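Local coordinates for isochorismatase family protein family (Burkholderia thailandensis, PDB 3TXY) that is of unknown function but is probably a hydrolase of the isochorismatase family, at residues Val17-Gln22 and Val104-Trp109; Lys53-Phe58 and Arg124-Ile129; Ile138-Thr143 and Asp159-Trp164; Arg145-Tyr148 and Asn153-Val156. One frame throughout, in Å; residues are numbered along the deposited sequence.

Contact 1. Residues Val17-Gln22 and Val104-Trp109; sequences VAIDLQ and VTKHQW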
loop_
_atom_site.group_PDB
_atom_site.type_symbol
_atom_site.label_atom_id
_atom_site.label_comp_id
_atom_site.label_asym_id
_atom_site.label_seq_id
_atom_site.Cartn_x
_atom_site.Cartn_y
_atom_site.Cartn_z
ATOM N N VAL A 17 -3.353 3.397 16.586
ATOM C CA VAL A 17 -3.624 2.152 15.866
ATOM C C VAL A 17 -2.338 1.326 15.856
ATOM O O VAL A 17 -1.324 1.771 15.329
ATOM C CB VAL A 17 -4.078 2.423 14.419
ATOM C CG1 VAL A 17 -4.305 1.106 13.660
ATOM C CG2 VAL A 17 -5.346 3.271 14.435
ATOM N N ALA A 18 -2.385 0.145 16.466
ATOM C CA ALA A 18 -1.202 -0.683 16.690
ATOM C C ALA A 18 -1.338 -1.980 15.915
ATOM O O ALA A 18 -2.320 -2.714 16.105
ATOM C CB ALA A 18 -1.074 -0.989 18.185
ATOM N N ILE A 19 -0.365 -2.276 15.050
ATOM C CA ILE A 19 -0.489 -3.396 14.103
ATOM C C ILE A 19 0.256 -4.649 14.547
ATOM O O ILE A 19 1.469 -4.616 14.718
ATOM C CB ILE A 19 0.047 -3.011 12.705
ATOM C CG1 ILE A 19 -0.607 -1.730 12.155
ATOM C CG2 ILE A 19 -0.164 -4.168 11.742
ATOM C CD1 ILE A 19 -2.124 -1.777 12.095
ATOM N N ASP A 20 -0.494 -5.747 14.704
ATOM C CA ASP A 20 0.019 -7.130 14.790
ATOM C C ASP A 20 0.946 -7.370 15.991
ATOM O O ASP A 20 1.883 -8.161 15.909
ATOM C CB ASP A 20 0.717 -7.563 13.494
ATOM C CG ASP A 20 -0.254 -7.846 12.370
ATOM O OD1 ASP A 20 -1.446 -8.098 12.647
ATOM O OD2 ASP A 20 0.172 -7.813 11.205
ATOM N N LEU A 21 0.643 -6.735 17.115
ATOM C CA LEU A 21 1.424 -6.960 18.335
ATOM C C LEU A 21 0.875 -8.193 19.062
ATOM O O LEU A 21 0.346 -8.134 20.193
ATOM C CB LEU A 21 1.486 -5.697 19.177
ATOM C CG LEU A 21 2.101 -4.482 18.464
ATOM C CD1 LEU A 21 2.115 -3.276 19.412
ATOM C CD2 LEU A 21 3.512 -4.766 17.964
ATOM N N GLN A 22 1.031 -9.311 18.358
ATOM C CA GLN A 22 0.527 -10.611 18.745
ATOM C C GLN A 22 1.680 -11.588 18.963
ATOM O O GLN A 22 2.774 -11.423 18.399
ATOM C CB GLN A 22 -0.449 -11.133 17.686
ATOM C CG GLN A 22 0.167 -11.459 16.332
ATOM C CD GLN A 22 -0.884 -11.573 15.251
ATOM O OE1 GLN A 22 -1.537 -10.604 14.933
ATOM N NE2 GLN A 22 -1.063 -12.758 14.715
ATOM N N VAL A 104 -9.461 -4.961 16.298
ATOM C CA VAL A 104 -9.722 -5.161 14.870
ATOM C C VAL A 104 -8.988 -6.403 14.426
ATOM O O VAL A 104 -7.796 -6.550 14.707
ATOM C CB VAL A 104 -9.227 -3.965 14.049
ATOM C CG1 VAL A 104 -9.282 -4.279 12.538
ATOM C CG2 VAL A 104 -10.013 -2.712 14.431
ATOM N N THR A 105 -9.689 -7.282 13.718
ATOM C CA THR A 105 -9.102 -8.538 13.247
ATOM C C THR A 105 -8.980 -8.511 11.737
ATOM O O THR A 105 -9.963 -8.285 11.037
ATOM C CB THR A 105 -9.950 -9.746 13.661
ATOM O OG1 THR A 105 -10.121 -9.728 15.074
ATOM C CG2 THR A 105 -9.277 -11.068 13.249
ATOM N N LYS A 106 -7.768 -8.712 11.234
ATOM C CA LYS A 106 -7.537 -8.689 9.781
ATOM C C LYS A 106 -7.032 -10.038 9.285
ATOM O O LYS A 106 -6.582 -10.883 10.078
ATOM C CB LYS A 106 -6.560 -7.555 9.402
ATOM C CG LYS A 106 -5.130 -7.718 9.902
ATOM C CD LYS A 106 -4.250 -6.531 9.528
ATOM C CE LYS A 106 -2.860 -6.628 10.153
ATOM N NZ LYS A 106 -1.926 -7.508 9.372
ATOM N N HIS A 107 -7.089 -10.221 7.967
ATOM C CA HIS A 107 -6.707 -11.482 7.305
ATOM C C HIS A 107 -5.683 -11.301 6.203
ATOM O O HIS A 107 -5.598 -12.139 5.299
ATOM C CB HIS A 107 -7.931 -12.179 6.691
ATOM C CG HIS A 107 -9.113 -12.321 7.624
ATOM N ND1 HIS A 107 -9.044 -12.993 8.797
ATOM C CD2 HIS A 107 -10.447 -11.921 7.473
ATOM C CE1 HIS A 107 -10.259 -12.975 9.390
ATOM N NE2 HIS A 107 -11.119 -12.336 8.564
ATOM N N GLN A 108 -4.939 -10.198 6.246
ATOM C CA GLN A 108 -3.876 -9.878 5.271
ATOM C C GLN A 108 -3.017 -8.751 5.842
ATOM O O GLN A 108 -3.159 -8.431 7.023
ATOM C CB GLN A 108 -4.449 -9.505 3.909
ATOM C CG GLN A 108 -5.164 -8.165 3.902
ATOM C CD GLN A 108 -6.497 -8.193 4.632
ATOM O OE1 GLN A 108 -7.322 -9.072 4.384
ATOM N NE2 GLN A 108 -6.727 -7.205 5.514
ATOM N N TRP A 109 -2.148 -8.141 5.017
ATOM C CA TRP A 109 -1.181 -7.150 5.496
ATOM C C TRP A 109 -1.830 -5.971 6.141
ATOM O O TRP A 109 -1.675 -5.753 7.352
ATOM C CB TRP A 109 -0.279 -6.654 4.377
ATOM C CG TRP A 109 0.642 -7.682 3.776
ATOM C CD1 TRP A 109 0.725 -9.042 4.052
ATOM C CD2 TRP A 109 1.584 -7.459 2.679
ATOM N NE1 TRP A 109 1.672 -9.643 3.254
ATOM C CE2 TRP A 109 2.212 -8.749 2.401
ATOM C CE3 TRP A 109 1.966 -6.357 1.946
ATOM C CZ2 TRP A 109 3.183 -8.894 1.427
ATOM C CZ3 TRP A 109 2.935 -6.511 0.965
ATOM C CH2 TRP A 109 3.537 -7.749 0.717
#
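Lys106 meets Asp20 through a chain that leaves the backbone with CG between N and the carbonyl carbon (chi1 67°), runs extended through its next two torsions, and then bends at the last (chi4 82°). That final bend sets NZ beside the carboxylate of Asp20, whose own CG lies anti to the carbonyl carbon. The two side chains cross at about a right angle. Lys106 NZ meets Asp20 OD2 at 2.8 Å in a salt bridge, on the syn side and slightly out of the carboxylate plane.

The same amino group is gripped from its own segment as well. Lys106 NZ donates to Gln108 O at 2.8 Å and to Trp109 O at 2.7 Å, the latter from above the carbonyl plane. Thr61 OG1 is hydrogen-bonded both to Lys106 NZ and to Asp20 OD1, so a single hydroxyl bridges the two partners. Ile19 CG2 lies 4.0 Å from Lys106 CE, these side chains also crossing at about a right angle.

Both residues sit where parallel strands, 14-19 and 102-106, give way to loops, the place where α/β enzymes commonly build their active sites. Their identity and position are consistent with the Asp-Lys pair of the catalytic triad in related cysteine hydrolases. At most three N-H serve four oxygens, so one must be shared or one contact poorly directed; even so, OD2, two carbonyls and Thr61 OG1 fix NZ against Asp20.

Contact 2. Residues Lys53-Phe58 and Arg124-Ile129; sequences KLPVIF and RGITDI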
loop_
_atom_site.group_PDB
_atom_site.type_symbol
_atom_site.label_atom_id
_atom_site.label_comp_id
_atom_site.label_asym_id
_atom_site.label_seq_id
_atom_site.Cartn_x
_atom_site.Cartn_y
_atom_site.Cartn_z
ATOM N N LYS A 53 -9.111 10.128 26.911
ATOM C CA LYS A 53 -10.322 9.535 26.350
ATOM C C LYS A 53 -10.259 9.460 24.822
ATOM O O LYS A 53 -11.270 9.655 24.133
ATOM C CB LYS A 53 -11.578 10.276 26.852
ATOM C CG LYS A 53 -11.693 10.260 28.382
ATOM C CD LYS A 53 -12.940 10.964 28.901
ATOM C CE LYS A 53 -12.826 12.483 28.791
ATOM N NZ LYS A 53 -14.091 13.162 29.218
ATOM N N LEU A 54 -9.066 9.144 24.312
ATOM C CA LEU A 54 -8.851 8.973 22.881
ATOM C C LEU A 54 -8.790 7.487 22.590
ATOM O O LEU A 54 -8.220 6.746 23.381
ATOM C CB LEU A 54 -7.553 9.637 22.426
ATOM C CG LEU A 54 -7.471 11.138 22.704
ATOM C CD1 LEU A 54 -6.024 11.603 22.580
ATOM C CD2 LEU A 54 -8.398 11.904 21.750
ATOM N N PRO A 55 -9.371 7.053 21.458
ATOM C CA PRO A 55 -9.453 5.617 21.194
ATOM C C PRO A 55 -8.111 4.956 20.934
ATOM O O PRO A 55 -7.234 5.543 20.279
ATOM C CB PRO A 55 -10.336 5.509 19.937
ATOM C CG PRO A 55 -10.504 6.877 19.409
ATOM C CD PRO A 55 -10.060 7.861 20.434
ATOM N N VAL A 56 -7.985 3.725 21.435
ATOM C CA VAL A 56 -6.839 2.862 21.177
ATOM C C VAL A 56 -7.329 1.618 20.433
ATOM O O VAL A 56 -8.233 0.925 20.892
ATOM C CB VAL A 56 -6.123 2.459 22.475
ATOM C CG1 VAL A 56 -4.949 1.524 22.148
ATOM C CG2 VAL A 56 -5.666 3.720 23.206
ATOM N N ILE A 57 -6.729 1.373 19.273
ATOM C CA ILE A 57 -7.207 0.359 18.368
ATOM C C ILE A 57 -6.098 -0.626 18.144
ATOM O O ILE A 57 -5.042 -0.273 17.611
ATOM C CB ILE A 57 -7.651 0.939 17.016
ATOM C CG1 ILE A 57 -8.721 2.016 17.231
ATOM C CG2 ILE A 57 -8.168 -0.191 16.141
ATOM C CD1 ILE A 57 -9.106 2.734 15.958
ATOM N N PHE A 58 -6.324 -1.846 18.619
ATOM C CA PHE A 58 -5.355 -2.904 18.489
ATOM C C PHE A 58 -5.761 -3.871 17.404
ATOM O O PHE A 58 -6.845 -4.479 17.462
ATOM C CB PHE A 58 -5.202 -3.670 19.792
ATOM C CG PHE A 58 -4.612 -2.859 20.914
ATOM C CD1 PHE A 58 -3.276 -2.490 20.893
ATOM C CD2 PHE A 58 -5.384 -2.484 21.999
ATOM C CE1 PHE A 58 -2.720 -1.760 21.939
ATOM C CE2 PHE A 58 -4.836 -1.767 23.039
ATOM C CZ PHE A 58 -3.500 -1.389 23.003
ATOM N N ARG A 124 -16.200 7.329 15.403
ATOM C CA ARG A 124 -15.598 7.912 16.593
ATOM C C ARG A 124 -15.082 9.329 16.305
ATOM O O ARG A 124 -14.437 9.945 17.146
ATOM C CB ARG A 124 -14.493 6.977 17.075
ATOM C CG ARG A 124 -15.047 5.679 17.616
ATOM C CD ARG A 124 -13.960 4.660 17.940
ATOM N NE ARG A 124 -14.530 3.358 18.241
ATOM C CZ ARG A 124 -14.937 2.957 19.447
ATOM N NH1 ARG A 124 -14.840 3.748 20.502
ATOM N NH2 ARG A 124 -15.443 1.743 19.605
ATOM N N GLY A 125 -15.349 9.816 15.092
ATOM C CA GLY A 125 -14.993 11.165 14.675
ATOM C C GLY A 125 -13.506 11.392 14.481
ATOM O O GLY A 125 -13.043 12.502 14.625
ATOM N N ILE A 126 -12.757 10.336 14.152
ATOM C CA ILE A 126 -11.291 10.414 14.116
ATOM C C ILE A 126 -10.763 10.901 12.764
ATOM O O ILE A 126 -11.165 10.398 11.708
ATOM C CB ILE A 126 -10.666 9.043 14.425
ATOM C CG1 ILE A 126 -11.078 8.572 15.831
ATOM C CG2 ILE A 126 -9.151 9.089 14.261
ATOM C CD1 ILE A 126 -10.701 9.509 16.971
ATOM N N THR A 127 -9.855 11.874 12.802
ATOM C CA THR A 127 -9.267 12.437 11.590
ATOM C C THR A 127 -7.786 12.074 11.428
ATOM O O THR A 127 -7.266 12.114 10.317
ATOM C CB THR A 127 -9.375 13.972 11.606
ATOM O OG1 THR A 127 -8.663 14.470 12.745
ATOM C CG2 THR A 127 -10.840 14.403 11.677
ATOM N N ASP A 128 -7.124 11.717 12.541
ATOM C CA ASP A 128 -5.690 11.531 12.605
ATOM C C ASP A 128 -5.429 10.141 13.209
ATOM O O ASP A 128 -6.082 9.753 14.184
ATOM C CB ASP A 128 -5.037 12.574 13.534
ATOM C CG ASP A 128 -5.083 14.016 12.988
ATOM O OD1 ASP A 128 -6.051 14.394 12.284
ATOM O OD2 ASP A 128 -4.146 14.790 13.315
ATOM N N ILE A 129 -4.493 9.395 12.636
ATOM C CA ILE A 129 -4.062 8.133 13.246
ATOM C C ILE A 129 -2.568 8.143 13.546
ATOM O O ILE A 129 -1.755 8.630 12.753
ATOM C CB ILE A 129 -4.486 6.850 12.471
ATOM C CG1 ILE A 129 -3.773 6.690 11.126
ATOM C CG2 ILE A 129 -5.998 6.809 12.271
ATOM C CD1 ILE A 129 -4.071 5.341 10.466
#
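Pro55 points its ring at the side chain of Ile126, with CG at the front. The setting is the open α/β fold with a parallel sheet. Pro55 immediately precedes strand 56-61, Ile126 leads into strand 128-134, and strand 14-19 runs between the two, so the contact spans the N-terminal end of strand 14-19. Each segment also starts at a helix terminus closed by a Schellman motif: Lys53 is the C-prime residue after helix 35-51, and Gly125, with positive phi, ends the helix that precedes it.

The touch itself is apolar and end-on. Pro55 CG lies 3.6 Å from Ile126 CD1 and 4.0 Å from Ile126 CG1, while Pro55 CD approaches the same methyl at 3.9 Å. Ile126 offers this branch because CG1 stands anti to the carbonyl carbon (chi1 -61°), and CD1 at its end is the atom that meets the proline. Leu121 of helix 117-123 and Ala15 of strand 14-19 also pack on Ile126, which places Ile126 between helix 117-123 and the sheet.

Toward the surface, the aliphatic part of Arg124 continues the cover: its CD comes to 4.2 Å from Pro55 CB, and its NE is hydrogen-bonded to Gln120 OE1. Where Arg124-Ile129 turns into strand 128-134, Thr127 OG1, also hydrogen-bonded to Thr13 OG1, donates to Asp128 OD1 at 2.7 Å, approaching from above the carboxylate plane, 40° out of it.

Contact 3. Residues Ile138-Thr143 and Asp159-Trp164; sequences IGVEST and DAVSTW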
loop_
_atom_site.group_PDB
_atom_site.type_symbol
_atom_site.label_atom_id
_atom_site.label_comp_id
_atom_site.label_asym_id
_atom_site.label_seq_id
_atom_site.Cartn_x
_atom_site.Cartn_y
_atom_site.Cartn_z
ATOM N N ILE A 138 5.296 -3.775 5.873
ATOM C CA ILE A 138 4.264 -4.699 5.442
ATOM C C ILE A 138 2.915 -4.226 6.003
ATOM O O ILE A 138 2.280 -3.369 5.400
ATOM C CB ILE A 138 4.637 -6.151 5.823
ATOM C CG1 ILE A 138 5.985 -6.539 5.203
ATOM C CG2 ILE A 138 3.524 -7.128 5.456
ATOM C CD1 ILE A 138 6.062 -6.511 3.673
ATOM N N GLY A 139 2.508 -4.721 7.172
ATOM C CA GLY A 139 1.224 -4.343 7.752
ATOM C C GLY A 139 1.130 -2.870 8.109
ATOM O O GLY A 139 0.086 -2.238 7.899
ATOM N N VAL A 140 2.209 -2.313 8.656
ATOM C CA VAL A 140 2.222 -0.890 8.998
ATOM C C VAL A 140 2.088 -0.049 7.723
ATOM O O VAL A 140 1.187 0.784 7.610
ATOM C CB VAL A 140 3.481 -0.497 9.781
ATOM C CG1 VAL A 140 3.562 1.036 9.923
ATOM C CG2 VAL A 140 3.501 -1.227 11.135
ATOM N N GLU A 141 2.954 -0.297 6.747
ATOM C CA GLU A 141 2.967 0.527 5.534
ATOM C C GLU A 141 1.677 0.420 4.721
ATOM O O GLU A 141 1.163 1.421 4.223
ATOM C CB GLU A 141 4.165 0.186 4.660
ATOM C CG GLU A 141 4.213 1.005 3.371
ATOM C CD GLU A 141 5.567 0.957 2.701
ATOM O OE1 GLU A 141 6.566 0.630 3.390
ATOM O OE2 GLU A 141 5.629 1.252 1.481
ATOM N N SER A 142 1.150 -0.797 4.559
ATOM C CA SER A 142 -0.098 -0.985 3.809
ATOM C C SER A 142 -1.255 -0.232 4.472
ATOM O O SER A 142 -2.090 0.378 3.789
ATOM C CB SER A 142 -0.443 -2.462 3.677
ATOM O OG SER A 142 0.333 -3.096 2.664
ATOM N N THR A 143 -1.294 -0.263 5.802
ATOM C CA THR A 143 -2.310 0.478 6.536
ATOM C C THR A 143 -2.101 1.984 6.350
ATOM O O THR A 143 -3.076 2.730 6.129
ATOM C CB THR A 143 -2.265 0.113 8.044
ATOM O OG1 THR A 143 -2.431 -1.312 8.197
ATOM C CG2 THR A 143 -3.360 0.863 8.813
ATOM N N ASP A 159 10.151 4.793 16.663
ATOM C CA ASP A 159 10.650 3.870 17.683
ATOM C C ASP A 159 9.585 2.904 18.190
ATOM O O ASP A 159 9.771 2.250 19.224
ATOM C CB ASP A 159 11.364 4.619 18.822
ATOM C CG ASP A 159 10.519 5.684 19.476
ATOM O OD1 ASP A 159 9.473 6.087 18.935
ATOM O OD2 ASP A 159 10.934 6.140 20.576
ATOM N N ALA A 160 8.473 2.794 17.452
ATOM C CA ALA A 160 7.484 1.755 17.718
ATOM C C ALA A 160 7.012 1.062 16.447
ATOM O O ALA A 160 5.909 0.516 16.426
ATOM C CB ALA A 160 6.301 2.325 18.504
ATOM N N VAL A 161 7.842 1.090 15.405
ATOM C CA VAL A 161 7.702 0.232 14.236
ATOM C C VAL A 161 9.058 -0.432 13.966
ATOM O O VAL A 161 10.105 0.236 14.023
ATOM C CB VAL A 161 7.184 0.977 12.973
ATOM C CG1 VAL A 161 5.790 1.557 13.233
ATOM C CG2 VAL A 161 8.145 2.076 12.491
ATOM N N SER A 162 9.032 -1.737 13.684
ATOM C CA SER A 162 10.245 -2.484 13.362
ATOM C C SER A 162 10.015 -3.424 12.193
ATOM O O SER A 162 8.877 -3.757 11.837
ATOM C CB SER A 162 10.771 -3.235 14.589
ATOM O OG SER A 162 11.162 -2.325 15.596
ATOM N N THR A 163 11.115 -3.836 11.587
ATOM C CA THR A 163 11.065 -4.629 10.366
ATOM C C THR A 163 12.319 -5.499 10.231
ATOM O O THR A 163 13.056 -5.671 11.204
ATOM C CB THR A 163 10.786 -3.719 9.146
ATOM O OG1 THR A 163 10.498 -4.520 8.003
ATOM C CG2 THR A 163 11.936 -2.735 8.842
ATOM N N TRP A 164 12.542 -6.084 9.056
ATOM C CA TRP A 164 13.545 -7.155 8.937
ATOM C C TRP A 164 14.965 -6.687 8.728
ATOM O O TRP A 164 15.907 -7.493 8.830
ATOM C CB TRP A 164 13.173 -8.122 7.810
ATOM C CG TRP A 164 13.144 -7.453 6.462
ATOM C CD1 TRP A 164 14.215 -7.163 5.627
ATOM C CD2 TRP A 164 11.977 -6.909 5.784
ATOM N NE1 TRP A 164 13.795 -6.519 4.501
ATOM C CE2 TRP A 164 12.463 -6.337 4.531
ATOM C CE3 TRP A 164 10.619 -6.867 6.064
ATOM C CZ2 TRP A 164 11.613 -5.763 3.618
ATOM C CZ3 TRP A 164 9.776 -6.271 5.133
ATOM C CH2 TRP A 164 10.266 -5.722 3.949
#
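Apolar contacts alone join Ile138-Thr143 to Asp159-Trp164, and they fall into two groups. In the first, Val140 and Val161 point at each other from helix and strand; Val161 CG1 lies 4.0 Å from Val140 CG1 and 4.2 Å from Val140 CG2, so one methyl faces the fork of the other valine. In the second, Ile138 meets the indole of Trp164 edge-on. Its CG1 sits in the ring plane, 3.8 Å from Trp164 CZ3, with CD1 of the isoleucine 4.0 Å from the same carbon. The indole comes within range because CG of Trp164 stands between its backbone N and carbonyl carbon (chi1 62°). Thr163 OG1 is placed over one face of the indole, offset toward the rim.

As for polar contacts, that hydroxyl is hydrogen-bonded to Asn137 OD1. On the helix, Thr143 OG1 donates to Gly139 O at 2.7 Å, almost in line with the C=O bond (161°), and Thr143 N reaches the same oxygen at 3.2 Å, giving that carbonyl two donors.

The second subunit completes the surroundings: Lys179 of that subunit makes a cation-pi contact with Trp164, and its Phe171 packs there too. Helix 136-149 and strand 153-162 are the last two elements of a beta-alpha-beta crossover. Gly139, in the wide first turn of the helix, probably occupies the site of the nucleophilic cysteine in related cysteine hydrolases, as glycine does in some isochorismatases.

Contact 4. Residues Arg145-Tyr148 and Asn153-Val156; sequences REAY and NVVV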
loop_
_atom_site.group_PDB
_atom_site.type_symbol
_atom_site.label_atom_id
_atom_site.label_comp_id
_atom_site.label_asym_id
_atom_site.label_seq_id
_atom_site.Cartn_x
_atom_site.Cartn_y
_atom_site.Cartn_z
ATOM N N ARG A 145 -0.505 3.580 3.827
ATOM C CA ARG A 145 -0.874 3.925 2.465
ATOM C C ARG A 145 -2.386 4.054 2.260
ATOM O O ARG A 145 -2.866 5.005 1.662
ATOM C CB ARG A 145 -0.322 2.875 1.514
ATOM C CG ARG A 145 1.172 3.026 1.272
ATOM C CD ARG A 145 1.662 1.921 0.341
ATOM N NE ARG A 145 3.102 1.981 0.101
ATOM C CZ ARG A 145 3.693 2.386 -1.023
ATOM N NH1 ARG A 145 2.988 2.774 -2.079
ATOM N NH2 ARG A 145 5.019 2.379 -1.082
ATOM N N GLU A 146 -3.137 3.087 2.768
ATOM C CA GLU A 146 -4.578 3.108 2.618
ATOM C C GLU A 146 -5.219 4.231 3.440
ATOM O O GLU A 146 -6.178 4.837 3.002
ATOM C CB GLU A 146 -5.172 1.741 2.976
ATOM C CG GLU A 146 -6.668 1.681 2.723
ATOM C CD GLU A 146 -7.215 0.270 2.490
ATOM O OE1 GLU A 146 -8.414 0.185 2.176
ATOM O OE2 GLU A 146 -6.485 -0.741 2.610
ATOM N N ALA A 147 -4.695 4.474 4.644
ATOM C CA ALA A 147 -5.240 5.526 5.520
ATOM C C ALA A 147 -5.083 6.900 4.870
ATOM O O ALA A 147 -5.995 7.733 4.863
ATOM C CB ALA A 147 -4.549 5.489 6.867
ATOM N N TYR A 148 -3.922 7.105 4.264
ATOM C CA TYR A 148 -3.653 8.318 3.498
ATOM C C TYR A 148 -4.703 8.504 2.375
ATOM O O TYR A 148 -5.274 9.579 2.215
ATOM C CB TYR A 148 -2.240 8.202 2.923
ATOM C CG TYR A 148 -1.863 9.154 1.823
ATOM C CD1 TYR A 148 -1.587 10.481 2.101
ATOM C CD2 TYR A 148 -1.718 8.707 0.503
ATOM C CE1 TYR A 148 -1.204 11.350 1.101
ATOM C CE2 TYR A 148 -1.347 9.579 -0.502
ATOM C CZ TYR A 148 -1.093 10.897 -0.193
ATOM O OH TYR A 148 -0.706 11.760 -1.184
ATOM N N ASN A 153 -4.987 11.939 8.440
ATOM C CA ASN A 153 -3.631 12.411 8.752
ATOM C C ASN A 153 -2.908 11.277 9.476
ATOM O O ASN A 153 -3.348 10.831 10.548
ATOM C CB ASN A 153 -3.657 13.655 9.611
ATOM C CG ASN A 153 -4.390 14.785 8.945
ATOM O OD1 ASN A 153 -3.911 15.356 7.952
ATOM N ND2 ASN A 153 -5.564 15.114 9.471
ATOM N N VAL A 154 -1.844 10.774 8.859
ATOM C CA VAL A 154 -1.117 9.613 9.383
ATOM C C VAL A 154 0.210 10.043 10.017
ATOM O O VAL A 154 0.984 10.797 9.422
ATOM C CB VAL A 154 -0.809 8.588 8.282
ATOM C CG1 VAL A 154 -0.031 7.392 8.846
ATOM C CG2 VAL A 154 -2.085 8.124 7.565
ATOM N N VAL A 155 0.465 9.537 11.220
ATOM C CA VAL A 155 1.733 9.697 11.895
ATOM C C VAL A 155 2.265 8.297 12.187
ATOM O O VAL A 155 1.570 7.468 12.807
ATOM C CB VAL A 155 1.577 10.492 13.209
ATOM C CG1 VAL A 155 2.932 10.673 13.901
ATOM C CG2 VAL A 155 0.911 11.835 12.918
ATOM N N VAL A 156 3.493 8.030 11.758
ATOM C CA VAL A 156 4.161 6.763 12.059
ATOM C C VAL A 156 5.245 6.961 13.133
ATOM O O VAL A 156 6.054 7.880 13.054
ATOM C CB VAL A 156 4.763 6.127 10.806
ATOM C CG1 VAL A 156 5.311 4.750 11.126
ATOM C CG2 VAL A 156 3.695 6.021 9.736
#
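The phenol ring of Tyr148 is turned away from Val154, and the two residues meet through the root of the tyrosine instead: Tyr148 N lies 3.9 Å from Val154 CG2, and Tyr148 CB follows at 4.6 Å. The ring meets the indole of Trp109 of the second subunit with the planes inclined at about 50°, and Leu180 of the same chain also touches the tyrosine. Arg145 leaves the helix away from the strand; its guanidinium forms a salt bridge with Glu141 and hydrogen bonds to Ser142 OG and Asn137 O of the second subunit, which places it in the dimer interface.

With the flat groups engaged elsewhere, small aliphatic atoms carry the contact. Ala147 CB packs on Val154 CG2 at 3.7 Å, and that single methyl serves both helix residues. It is available because Val154 holds CG1 anti to the backbone N (chi1 179°), which puts CG2 beside that N and toward the helix. The closest CA pair is Tyr148 and Val154, 6.5 Å apart. Ile129 of the neighbouring strand 128-134 joins Ala147 in the same buried layer.

At the strand's first residue, the amide of Asn153 donates through ND2 to Asp128 OD1, tying the beginnings of two neighbouring strands together. This is the returning half of a beta-alpha-beta unit, in which the last turns of helix 136-149 lie against the start of parallel strand 153-162.

From the N terminus, strand 14-19 opens contact 1, which closes a long loop at residues 104-109. Contact 2 starts inside that loop, at 53-58, and closes beyond it at 124-129, so the two cross. Direct links between neighbouring strands tie them: Ala18 N to Ile57 O and Val104 N to Phe58 O are probable hydrogen bonds. Contact 3 follows both in series, and contact 4 is nested within the loop it closes, both using helix 136-149 and strand 153-162. Trp109 of contact 1 packs on Ile138 of contact 3, while Ile129 of contact 2 pairs with strand 153-162 of contact 4. Contacts 1, 3 and 4 reach the second subunit; contact 2 stays within the chain.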